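PDB 2JAF: halorhodopsin from Halobacterium salinarum, which probably works as a light-driven chloride pump of the cell membrane, using a bound retinal as its chromophore. Local coordinates for residues S31-N36 with G79-L84; L45-M50 with V244-L249; T192-D197 with L250-N255. The protein carries 2 engineered substitutions. One frame throughout, in Å; residues are numbered along the deposited sequence.

Contact 1 (S31-N36 with G79-L84); sequences SSLWVN and GLLSGL
In the seven-helix bundle of the microbial rhodopsins, Leu-33 and Trp-34 near the start of helix 27-50 meet Leu-80 and Leu-81 in the last turn of helix 58-82. No hydrogen bond crosses between the segments; the join is apolar and centres on Leu-81, both of whose methyls lie on the Trp-34 indole. CD1 of Leu-81 stands over the face of that indole, 3.4 Å from the centroid of the six-membered ring and only 6° off its normal, a CH-pi contact of nearly vertical approach. The other methyl, Leu-81 CD2, reaches the pyrrole part of the same indole, 3.6 Å from Trp-34 NE1, and also wedges against Leu-33 CB at 3.6 Å. Trp-34 itself does not start out directed at helix 58-82: with CG anti to the carbonyl carbon (chi1 -79°), the ring is brought across until its face meets the Leu-81 methyls. Leu-33 and Leu-81 run past each other in opposite directions, while Leu-33 meets Leu-80 at about a right angle, its CD2 lying 3.9 Å from Leu-80 CD1. Phe-160 of a second subunit packs on both Trp-34 and Leu-81, so this pair also belongs to the interface between protein chains. At the C-terminal end of helix 58-82, Arg-24 donates to the carbonyl oxygens of Leu-80 and Leu-81, a positive group placed where a helix dipole would probably welcome it. Gly-83 then leaves the helix with positive phi (88°), angles at which a CB would press on the preceding carbonyl oxygen, and its N donates to Leu-80 O at 3.0 Å.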
loop_
_atom_site.group_PDB
_atom_site.type_symbol
_atom_site.label_atom_id
_atom_site.label_comp_id
_atom_site.label_asym_id
_atom_site.label_seq_id
_atom_site.Cartn_x
_atom_site.Cartn_y
_atom_site.Cartn_z
ATOM N N SER A 31 13.814 6.848 26.812
ATOM C CA SER A 31 13.819 5.457 27.254
ATOM C C SER A 31 12.677 4.626 26.666
ATOM O O SER A 31 12.862 3.448 26.364
ATOM C CB SER A 31 13.793 5.383 28.790
ATOM O OG SER A 31 12.707 6.115 29.338
ATOM N N SER A 32 11.509 5.237 26.494
ATOM C CA SER A 32 10.355 4.529 25.943
ATOM C C SER A 32 10.621 4.046 24.518
ATOM O O SER A 32 9.958 3.129 24.028
ATOM C CB SER A 32 9.118 5.434 25.951
ATOM O OG SER A 32 9.221 6.455 24.973
ATOM N N LEU A 33 11.592 4.663 23.849
ATOM C CA LEU A 33 11.925 4.280 22.484
ATOM C C LEU A 33 13.085 3.282 22.439
ATOM O O LEU A 33 12.999 2.250 21.771
ATOM C CB LEU A 33 12.276 5.526 21.665
ATOM C CG LEU A 33 11.236 6.649 21.713
ATOM C CD1 LEU A 33 11.740 7.846 20.911
ATOM C CD2 LEU A 33 9.904 6.147 21.161
ATOM N N TRP A 34 14.169 3.582 23.147
ATOM C CA TRP A 34 15.321 2.681 23.158
ATOM C C TRP A 34 14.975 1.318 23.730
ATOM O O TRP A 34 15.496 0.300 23.277
ATOM C CB TRP A 34 16.478 3.279 23.961
ATOM C CG TRP A 34 17.247 4.317 23.208
ATOM C CD1 TRP A 34 17.348 5.646 23.512
ATOM C CD2 TRP A 34 18.013 4.118 22.013
ATOM N NE1 TRP A 34 18.129 6.288 22.575
ATOM C CE2 TRP A 34 18.550 5.374 21.645
ATOM C CE3 TRP A 34 18.298 3.002 21.215
ATOM C CZ2 TRP A 34 19.356 5.545 20.513
ATOM C CZ3 TRP A 34 19.101 3.172 20.087
ATOM C CH2 TRP A 34 19.620 4.437 19.748
ATOM N N VAL A 35 14.092 1.299 24.722
ATOM C CA VAL A 35 13.701 0.044 25.346
ATOM C C VAL A 35 13.144 -0.926 24.307
ATOM O O VAL A 35 13.450 -2.117 24.344
ATOM C CB VAL A 35 12.649 0.265 26.466
ATOM C CG1 VAL A 35 11.381 0.874 25.890
ATOM C CG2 VAL A 35 12.329 -1.057 27.146
ATOM N N ASN A 36 12.340 -0.434 23.365
ATOM C CA ASN A 36 11.786 -1.345 22.374
ATOM C C ASN A 36 12.697 -1.667 21.205
ATOM O O ASN A 36 12.476 -2.644 20.498
ATOM C CB ASN A 36 10.409 -0.871 21.897
ATOM C CG ASN A 36 9.309 -1.292 22.857
ATOM O OD1 ASN A 36 9.539 -2.123 23.744
ATOM N ND2 ASN A 36 8.116 -0.740 22.689
ATOM N N GLY A 79 12.686 5.283 13.290
ATOM C CA GLY A 79 12.123 6.473 12.674
ATOM C C GLY A 79 11.871 7.516 13.745
ATOM O O GLY A 79 12.175 8.700 13.567
ATOM N N LEU A 80 11.325 7.070 14.875
ATOM C CA LEU A 80 11.041 7.973 15.984
ATOM C C LEU A 80 12.319 8.502 16.634
ATOM O O LEU A 80 12.484 9.707 16.813
ATOM C CB LEU A 80 10.192 7.257 17.041
ATOM C CG LEU A 80 8.826 6.743 16.572
ATOM C CD1 LEU A 80 8.116 6.032 17.727
ATOM C CD2 LEU A 80 7.986 7.905 16.061
ATOM N N LEU A 81 13.218 7.595 16.996
ATOM C CA LEU A 81 14.471 7.984 17.633
ATOM C C LEU A 81 15.245 9.001 16.805
ATOM O O LEU A 81 15.753 9.997 17.336
ATOM C CB LEU A 81 15.343 6.744 17.874
ATOM C CG LEU A 81 15.060 5.959 19.159
ATOM C CD1 LEU A 81 15.886 4.681 19.189
ATOM C CD2 LEU A 81 15.385 6.835 20.361
ATOM N N SER A 82 15.326 8.752 15.501
ATOM C CA SER A 82 16.055 9.633 14.595
ATOM C C SER A 82 15.363 10.974 14.362
ATOM O O SER A 82 15.985 11.917 13.871
ATOM C CB SER A 82 16.242 8.948 13.246
ATOM O OG SER A 82 15.029 8.951 12.518
ATOM N N GLY A 83 14.080 11.054 14.701
ATOM C CA GLY A 83 13.344 12.289 14.489
ATOM C C GLY A 83 12.728 12.357 13.100
ATOM O O GLY A 83 11.969 13.273 12.795
ATOM N N LEU A 84 13.041 11.381 12.251
ATOM C CA LEU A 84 12.506 11.363 10.891
ATOM C C LEU A 84 10.981 11.389 10.869
ATOM O O LEU A 84 10.374 12.131 10.097
ATOM C CB LEU A 84 12.994 10.115 10.140
ATOM C CG LEU A 84 12.413 9.919 8.730
ATOM C CD1 LEU A 84 12.960 10.993 7.802
ATOM C CD2 LEU A 84 12.777 8.532 8.194
#

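Contact 2 (L45-M50 with V244-L249); sequences LVFVYM and VFAFIL
Helical segments 45-50 and 244-249 run side by side in the same direction, their axes 8° apart and 10.9 Å from each other at closest approach; Phe-47 and Phe-247 are level, with 7.3 Å between their CA atoms. Side chains bridge this spacing. The far end of the Phe-47 ring reaches the Ala-246 methyl, with CE2 of Phe-47 3.4 Å from Ala-246 CB, and the backbone of the next residue, with CZ of Phe-47 3.6 Å from Phe-247 N. Phe-247 has CG anti to the backbone N (chi1 176°), and Phe-47 CE1 lies at the edge of its ring, near the ring plane. Met-50 crosses this second ring at about a right angle in a Met-aromatic contact, with SD 4.7 Å from the centroid of Phe-247 and CE 3.6 Å from its CE1. An alanine in place of Phe-47 would probably take the ring end away from Ala-246 CB and Phe-247 and open a gap between the two helices. Helix 58-82 closes one flank, where Leu-67 and Pro-70 touch Phe-47 and Trp-63 NE1 donates a hydrogen bond to Phe-47 O, while Phe-245 and Ile-248 face helix 193-216.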
loop_
_atom_site.group_PDB
_atom_site.type_symbol
_atom_site.label_atom_id
_atom_site.label_comp_id
_atom_site.label_asym_id
_atom_site.label_seq_id
_atom_site.Cartn_x
_atom_site.Cartn_y
_atom_site.Cartn_z
ATOM N N LEU A 45 15.864 -12.224 17.392
ATOM C CA LEU A 45 16.838 -13.277 17.645
ATOM C C LEU A 45 16.182 -14.513 18.256
ATOM O O LEU A 45 16.501 -15.642 17.880
ATOM C CB LEU A 45 17.953 -12.748 18.551
ATOM C CG LEU A 45 18.794 -11.641 17.896
ATOM C CD1 LEU A 45 19.952 -11.255 18.811
ATOM C CD2 LEU A 45 19.327 -12.133 16.547
ATOM N N VAL A 46 15.259 -14.300 19.188
ATOM C CA VAL A 46 14.555 -15.409 19.826
ATOM C C VAL A 46 13.701 -16.165 18.810
ATOM O O VAL A 46 13.698 -17.396 18.782
ATOM C CB VAL A 46 13.642 -14.908 20.972
ATOM C CG1 VAL A 46 12.731 -16.034 21.450
ATOM C CG2 VAL A 46 14.493 -14.399 22.125
ATOM N N PHE A 47 12.987 -15.425 17.969
ATOM C CA PHE A 47 12.130 -16.038 16.964
ATOM C C PHE A 47 12.916 -16.795 15.894
ATOM O O PHE A 47 12.518 -17.886 15.485
ATOM C CB PHE A 47 11.240 -14.979 16.304
ATOM C CG PHE A 47 10.305 -14.281 17.263
ATOM C CD1 PHE A 47 10.076 -14.792 18.540
ATOM C CD2 PHE A 47 9.639 -13.119 16.880
ATOM C CE1 PHE A 47 9.198 -14.156 19.420
ATOM C CE2 PHE A 47 8.760 -12.476 17.750
ATOM C CZ PHE A 47 8.539 -12.995 19.022
ATOM N N VAL A 48 14.021 -16.215 15.429
ATOM C CA VAL A 48 14.836 -16.885 14.419
ATOM C C VAL A 48 15.253 -18.233 14.987
ATOM O O VAL A 48 15.183 -19.258 14.309
ATOM C CB VAL A 48 16.102 -16.071 14.075
ATOM C CG1 VAL A 48 17.007 -16.878 13.144
ATOM C CG2 VAL A 48 15.709 -14.763 13.408
ATOM N N TYR A 49 15.673 -18.217 16.247
ATOM C CA TYR A 49 16.097 -19.420 16.952
ATOM C C TYR A 49 14.959 -20.437 17.046
ATOM O O TYR A 49 15.116 -21.595 16.660
ATOM C CB TYR A 49 16.574 -19.042 18.356
ATOM C CG TYR A 49 16.882 -20.217 19.255
ATOM C CD1 TYR A 49 17.924 -21.093 18.959
ATOM C CD2 TYR A 49 16.134 -20.448 20.408
ATOM C CE1 TYR A 49 18.214 -22.172 19.791
ATOM C CE2 TYR A 49 16.413 -21.522 21.246
ATOM C CZ TYR A 49 17.455 -22.380 20.933
ATOM O OH TYR A 49 17.734 -23.445 21.760
ATOM N N MET A 50 13.815 -19.997 17.558
ATOM C CA MET A 50 12.653 -20.868 17.710
ATOM C C MET A 50 12.250 -21.545 16.408
ATOM O O MET A 50 11.607 -22.591 16.421
ATOM C CB MET A 50 11.465 -20.071 18.260
ATOM C CG MET A 50 11.607 -19.679 19.721
ATOM S SD MET A 50 10.306 -18.552 20.262
ATOM C CE MET A 50 8.915 -19.692 20.475
ATOM N N VAL A 244 5.186 -10.308 22.763
ATOM C CA VAL A 244 4.610 -11.412 23.526
ATOM C C VAL A 244 3.616 -12.166 22.656
ATOM O O VAL A 244 3.610 -13.401 22.631
ATOM C CB VAL A 244 3.918 -10.909 24.832
ATOM C CG1 VAL A 244 3.169 -12.056 25.514
ATOM C CG2 VAL A 244 4.968 -10.364 25.791
ATOM N N PHE A 245 2.794 -11.424 21.917
ATOM C CA PHE A 245 1.809 -12.027 21.030
ATOM C C PHE A 245 2.490 -12.968 20.040
ATOM O O PHE A 245 2.054 -14.109 19.852
ATOM C CB PHE A 245 1.049 -10.931 20.270
ATOM C CG PHE A 245 0.162 -11.451 19.172
ATOM C CD1 PHE A 245 0.669 -11.677 17.895
ATOM C CD2 PHE A 245 -1.180 -11.718 19.415
ATOM C CE1 PHE A 245 -0.151 -12.163 16.874
ATOM C CE2 PHE A 245 -2.005 -12.202 18.401
ATOM C CZ PHE A 245 -1.490 -12.424 17.131
ATOM N N ALA A 246 3.556 -12.483 19.408
ATOM C CA ALA A 246 4.297 -13.278 18.426
ATOM C C ALA A 246 4.934 -14.501 19.074
ATOM O O ALA A 246 4.982 -15.574 18.471
ATOM C CB ALA A 246 5.372 -12.423 17.756
ATOM N N PHE A 247 5.420 -14.342 20.300
ATOM C CA PHE A 247 6.041 -15.457 21.013
ATOM C C PHE A 247 5.036 -16.583 21.241
ATOM O O PHE A 247 5.321 -17.753 20.985
ATOM C CB PHE A 247 6.585 -14.998 22.367
ATOM C CG PHE A 247 7.149 -16.122 23.195
ATOM C CD1 PHE A 247 8.356 -16.721 22.844
ATOM C CD2 PHE A 247 6.447 -16.618 24.289
ATOM C CE1 PHE A 247 8.858 -17.802 23.573
ATOM C CE2 PHE A 247 6.939 -17.698 25.025
ATOM C CZ PHE A 247 8.148 -18.291 24.665
ATOM N N ILE A 248 3.859 -16.220 21.739
ATOM C CA ILE A 248 2.808 -17.196 22.013
ATOM C C ILE A 248 2.374 -17.911 20.742
ATOM O O ILE A 248 2.206 -19.135 20.735
ATOM C CB ILE A 248 1.588 -16.507 22.658
ATOM C CG1 ILE A 248 1.975 -15.981 24.045
ATOM C CG2 ILE A 248 0.407 -17.485 22.738
ATOM C CD1 ILE A 248 0.909 -15.127 24.707
ATOM N N LEU A 249 2.191 -17.144 19.668
ATOM C CA LEU A 249 1.778 -17.715 18.393
ATOM C C LEU A 249 2.832 -18.670 17.830
ATOM O O LEU A 249 2.522 -19.810 17.473
ATOM C CB LEU A 249 1.482 -16.590 17.394
ATOM C CG LEU A 249 1.264 -16.876 15.903
ATOM C CD1 LEU A 249 0.508 -18.173 15.687
ATOM C CD2 LEU A 249 0.513 -15.694 15.299
#

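Contact 3 (T192-D197 with L250-N255); sequences TAEIFD and LRWVAN
The hydroxyl OG1 of Thr-192, whose CG2 methyl touches Trp-252, is hydrogen-bonded to the carbonyl oxygen of Leu-126, with a weaker bond to that of Ala-187. Thr-192 is the N-cap residue of helix 193-216 in the seven-helix rhodopsin bundle, yet its side chain makes no capping bond; the hydroxyl instead ties the helix start to the end of helix 106-127. Its methyl is left to face the last turns of helix 227-255, with Thr-192 CG2 3.9 Å from Trp-252 CH2. The indole of Trp-252 is the side chain around which everything across this contact is gathered. Extended from its helix by a CG anti to the backbone N (chi1 -171°), it presents one face to Ile-195. There the branch carbon CB of Ile-195 sits 3.6 Å from the centroid of the five-membered ring, 6° off the normal, in a CH-pi contact. The isoleucine spreads its branches over the indole: CG2 lies above the middle of the ring system, whereas CG1 comes 3.7 Å from Trp-252 CG. CG1 is anti to the backbone N (chi1 179°), and the turn at chi2 then brings CD1 to the root of the indole. Glu-194 bends back to bring its carboxylate near the benzene end of Trp-252, its plane nearly parallel to that of the ring and set off to one side of it; the modelled place of OE2 is uncertain. Leu-126 packs on both Ile-195 and Trp-252, so helix 106-127 joins the pair. Farthest out along the isoleucine, CD1 rests 3.8 Å from Trp-252 CB.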
loop_
_atom_site.group_PDB
_atom_site.type_symbol
_atom_site.label_atom_id
_atom_site.label_comp_id
_atom_site.label_asym_id
_atom_site.label_seq_id
_atom_site.Cartn_x
_atom_site.Cartn_y
_atom_site.Cartn_z
ATOM N N THR A 192 -7.396 -25.199 14.650
ATOM C CA THR A 192 -6.588 -24.244 15.411
ATOM C C THR A 192 -7.440 -23.320 16.284
ATOM O O THR A 192 -7.000 -22.229 16.664
ATOM C CB THR A 192 -5.740 -23.365 14.470
ATOM O OG1 THR A 192 -6.590 -22.767 13.483
ATOM C CG2 THR A 192 -4.664 -24.190 13.785
ATOM N N ALA A 193 -8.651 -23.763 16.606
ATOM C CA ALA A 193 -9.583 -22.980 17.420
ATOM C C ALA A 193 -9.067 -22.598 18.807
ATOM O O ALA A 193 -9.319 -21.488 19.282
ATOM C CB ALA A 193 -10.899 -23.726 17.553
ATOM N N GLU A 194 -8.356 -23.515 19.456
ATOM C CA GLU A 194 -7.816 -23.279 20.796
ATOM C C GLU A 194 -6.812 -22.129 20.849
ATOM O O GLU A 194 -6.940 -21.224 21.675
ATOM C CB GLU A 194 -7.154 -24.556 21.327
ATOM C CG GLU A 194 -5.923 -24.998 20.535
ATOM C CD GLU A 194 -6.197 -25.143 19.042
ATOM O OE1 GLU A 194 -6.950 -26.062 18.650
ATOM O OE2 GLU A 194 -5.661 -24.328 18.261
ATOM N N ILE A 195 -5.809 -22.166 19.977
ATOM C CA ILE A 195 -4.801 -21.111 19.952
ATOM C C ILE A 195 -5.395 -19.813 19.394
ATOM O O ILE A 195 -5.049 -18.717 19.840
ATOM C CB ILE A 195 -3.569 -21.535 19.115
ATOM C CG1 ILE A 195 -2.536 -20.405 19.093
ATOM C CG2 ILE A 195 -3.998 -21.929 17.712
ATOM C CD1 ILE A 195 -2.022 -20.018 20.478
ATOM N N PHE A 196 -6.297 -19.938 18.427
ATOM C CA PHE A 196 -6.933 -18.763 17.844
ATOM C C PHE A 196 -7.714 -18.005 18.916
ATOM O O PHE A 196 -7.624 -16.783 19.010
ATOM C CB PHE A 196 -7.897 -19.165 16.723
ATOM C CG PHE A 196 -8.653 -18.005 16.136
ATOM C CD1 PHE A 196 -8.030 -17.120 15.262
ATOM C CD2 PHE A 196 -9.980 -17.775 16.484
ATOM C CE1 PHE A 196 -8.721 -16.017 14.743
ATOM C CE2 PHE A 196 -10.678 -16.677 15.971
ATOM C CZ PHE A 196 -10.041 -15.800 15.100
ATOM N N ASP A 197 -8.491 -18.735 19.710
ATOM C CA ASP A 197 -9.294 -18.123 20.769
ATOM C C ASP A 197 -8.421 -17.385 21.785
ATOM O O ASP A 197 -8.802 -16.327 22.291
ATOM C CB ASP A 197 -10.152 -19.179 21.478
ATOM C CG ASP A 197 -11.301 -19.678 20.615
ATOM O OD1 ASP A 197 -11.697 -18.971 19.664
ATOM O OD2 ASP A 197 -11.828 -20.774 20.896
ATOM N N LEU A 250 4.078 -18.209 17.771
ATOM C CA LEU A 250 5.167 -19.013 17.234
ATOM C C LEU A 250 5.430 -20.286 18.041
ATOM O O LEU A 250 5.633 -21.362 17.470
ATOM C CB LEU A 250 6.440 -18.166 17.160
ATOM C CG LEU A 250 7.642 -18.793 16.449
ATOM C CD1 LEU A 250 7.223 -19.310 15.080
ATOM C CD2 LEU A 250 8.738 -17.750 16.309
ATOM N N ARG A 251 5.416 -20.164 19.365
ATOM C CA ARG A 251 5.661 -21.308 20.236
ATOM C C ARG A 251 4.626 -22.400 20.000
ATOM O O ARG A 251 4.958 -23.585 20.000
ATOM C CB ARG A 251 5.633 -20.883 21.709
ATOM C CG ARG A 251 5.919 -22.023 22.689
ATOM C CD ARG A 251 5.889 -21.568 24.147
ATOM N NE ARG A 251 4.583 -21.040 24.532
ATOM C CZ ARG A 251 4.291 -20.549 25.735
ATOM N NH1 ARG A 251 5.215 -20.518 26.688
ATOM N NH2 ARG A 251 3.075 -20.076 25.979
ATOM N N TRP A 252 3.373 -22.000 19.798
ATOM C CA TRP A 252 2.307 -22.966 19.569
ATOM C C TRP A 252 2.533 -23.666 18.233
ATOM O O TRP A 252 2.421 -24.887 18.136
ATOM C CB TRP A 252 0.936 -22.283 19.556
ATOM C CG TRP A 252 -0.203 -23.271 19.543
ATOM C CD1 TRP A 252 -0.814 -23.836 20.629
ATOM C CD2 TRP A 252 -0.806 -23.866 18.390
ATOM N NE1 TRP A 252 -1.760 -24.750 20.221
ATOM C CE2 TRP A 252 -1.775 -24.789 18.852
ATOM C CE3 TRP A 252 -0.619 -23.714 17.009
ATOM C CZ2 TRP A 252 -2.555 -25.556 17.979
ATOM C CZ3 TRP A 252 -1.397 -24.481 16.141
ATOM C CH2 TRP A 252 -2.352 -25.389 16.633
ATOM N N VAL A 253 2.844 -22.883 17.205
ATOM C CA VAL A 253 3.087 -23.435 15.879
ATOM C C VAL A 253 4.219 -24.463 15.901
ATOM O O VAL A 253 4.133 -25.502 15.245
ATOM C CB VAL A 253 3.427 -22.312 14.865
ATOM C CG1 VAL A 253 3.876 -22.911 13.539
ATOM C CG2 VAL A 253 2.201 -21.431 14.645
ATOM N N ALA A 254 5.272 -24.181 16.663
ATOM C CA ALA A 254 6.411 -25.096 16.750
ATOM C C ALA A 254 6.029 -26.422 17.403
ATOM O O ALA A 254 6.552 -27.479 17.036
ATOM C CB ALA A 254 7.551 -24.442 17.525
ATOM N N ASN A 255 5.113 -26.367 18.367
ATOM C CA ASN A 255 4.667 -27.564 19.075
ATOM C C ASN A 255 3.451 -28.230 18.435
ATOM O O ASN A 255 2.945 -29.232 18.948
ATOM C CB ASN A 255 4.334 -27.219 20.528
ATOM C CG ASN A 255 5.544 -26.746 21.305
ATOM O OD1 ASN A 255 6.546 -27.456 21.405
ATOM N ND2 ASN A 255 5.458 -25.544 21.863
#

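Overall arrangement
Contacts 1 and 2 share helix 27-50, one near its start and the other at its end, with centres 22 Å apart and no touch between them. Contacts 2 and 3 share helix 227-255, using consecutive turns; their centres are 12 Å apart and they do touch, Met-50 packing on Arg-251 and Leu-250, Phe-47 on Leu-250, and Ile-248 meeting Ile-195. Contact 3 lies about 32 Å from contact 1, between centres. Along the chain contact 1 closes before contact 3 opens, whereas contact 2 spans from helix 27-50 to helix 227-255 and alternates with both. Together they tie helices 58-82, 27-50, 227-255 and 193-216 in sequence round the bundle, which encloses the retinal.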